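PDB 3RH3: uncharacterized DUF3829-like protein from Bacteroides thetaiotaomicron, which is of unknown function but folds as an all-alpha protein and probably belongs to the lipoproteins of this bacterium. Local coordinates for residues A[149-152]-A[153-156]. Numbering follows the deposited sequence.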
loop_
_atom_site.group_PDB
_atom_site.type_symbol
_atom_site.label_atom_id
_atom_site.label_comp_id
_atom_site.label_asym_id
_atom_site.label_seq_id
_atom_site.Cartn_x
_atom_site.Cartn_y
_atom_site.Cartn_z
ATOM N N GLN A 149 12.461 6.777 -10.732
ATOM C CA GLN A 149 13.237 7.227 -11.878
ATOM C C GLN A 149 12.615 8.510 -12.459
ATOM O O GLN A 149 13.348 9.444 -12.793
ATOM C CB GLN A 149 13.307 6.111 -12.938
ATOM C CG GLN A 149 14.195 6.418 -14.151
ATOM C CD GLN A 149 15.648 6.666 -13.793
ATOM O OE1 GLN A 149 16.286 5.873 -13.088
ATOM N NE2 GLN A 149 16.201 7.774 -14.278
ATOM N N ALA A 150 11.274 8.560 -12.556
ATOM C CA ALA A 150 10.573 9.736 -13.070
ATOM C C ALA A 150 10.768 10.929 -12.138
ATOM O O ALA A 150 11.033 12.034 -12.616
ATOM C CB ALA A 150 9.092 9.439 -13.252
ATOM N N GLU A 151 10.678 10.703 -10.806
ATOM C CA GLU A 151 10.886 11.766 -9.831
ATOM C C GLU A 151 12.324 12.272 -9.886
ATOM O O GLU A 151 12.518 13.472 -9.874
ATOM C CB GLU A 151 10.502 11.346 -8.403
ATOM C CG GLU A 151 9.022 11.535 -8.079
ATOM C CD GLU A 151 8.468 12.954 -7.961
ATOM O OE1 GLU A 151 8.675 13.776 -8.886
ATOM O OE2 GLU A 151 7.747 13.215 -6.971
ATOM N N SER A 152 13.312 11.388 -10.028
ATOM C CA SER A 152 14.718 11.783 -10.109
ATOM C C SER A 152 14.977 12.739 -11.289
ATOM O O SER A 152 15.837 13.617 -11.189
ATOM C CB SER A 152 15.609 10.553 -10.218
ATOM O OG SER A 152 16.954 10.931 -10.460
ATOM N N GLU A 153 14.215 12.574 -12.385
ATOM C CA GLU A 153 14.316 13.392 -13.592
ATOM C C GLU A 153 13.616 14.734 -13.422
ATOM O O GLU A 153 14.155 15.761 -13.846
ATOM C CB GLU A 153 13.730 12.641 -14.800
ATOM C CG GLU A 153 14.646 11.547 -15.319
ATOM C CD GLU A 153 13.987 10.485 -16.180
ATOM O OE1 GLU A 153 13.143 10.842 -17.035
ATOM O OE2 GLU A 153 14.345 9.294 -16.019
ATOM N N LEU A 154 12.411 14.727 -12.827
ATOM C CA LEU A 154 11.637 15.944 -12.615
ATOM C C LEU A 154 12.214 16.805 -11.493
ATOM O O LEU A 154 11.951 18.001 -11.473
ATOM C CB LEU A 154 10.162 15.604 -12.328
ATOM C CG LEU A 154 9.375 15.043 -13.544
ATOM C CD1 LEU A 154 8.266 14.125 -13.106
ATOM C CD2 LEU A 154 8.853 16.146 -14.447
ATOM N N LEU A 155 13.024 16.218 -10.587
ATOM C CA LEU A 155 13.625 16.925 -9.447
ATOM C C LEU A 155 15.125 17.135 -9.597
ATOM O O LEU A 155 15.761 17.600 -8.652
ATOM C CB LEU A 155 13.360 16.163 -8.137
ATOM C CG LEU A 155 11.908 15.887 -7.780
ATOM C CD1 LEU A 155 11.828 14.845 -6.691
ATOM C CD2 LEU A 155 11.172 17.168 -7.360
ATOM N N ALA A 156 15.684 16.831 -10.779
ATOM C CA ALA A 156 17.118 16.942 -11.072
ATOM C C ALA A 156 17.741 18.288 -10.625
ATOM O O ALA A 156 18.862 18.287 -10.117
ATOM C CB ALA A 156 17.362 16.734 -12.560
#
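Glu-153, Leu-154 and Leu-155 hand their amides back to the carbonyls of Gln-149, Ala-150 and Glu-151 as the last turn of helix 115-154 closes; the shortest of the three bonds, Leu-155 N to Glu-151 O at 2.9 Å, is bent at the hydrogen. Glu-153 N also leans weakly on Ala-150 O, and Leu-155 is the first residue to drop out of helical geometry.

On the outer side, Gln-149 and Glu-153 pair one turn apart. Gln-149 starts with CG anti to its own N (chi1 -175°) and then bends at chi2, which brings NE2 round to Glu-153 OE2 at 3.0 Å. The bond is nearly straight (168°), lies almost in the amide plane, and uses the anti lone pair of the carboxylate; amide and carboxylate planes are turned 45° apart. The same bend leaves Gln-149 CG 3.4 Å from that OE2, and the two side chains cross obliquely.

On another side of the same turn, the side chain of Glu-151, bent at chi2, brings OE1 to 4.0 Å from Leu-155 CD1, and CB of Glu-151 touches that same methyl. Its OE2 has a long, weak ion pair with Arg-168 of helix 161-181, against which Leu-155 also packs, while Ala-150 and Leu-154 face Ile-19 of helix 10-32. This is an i to i+4 side-chain pairing on a C-terminal helical turn, where a long helix of an all-alpha bundle gives way to the loop leading into helix 161-181.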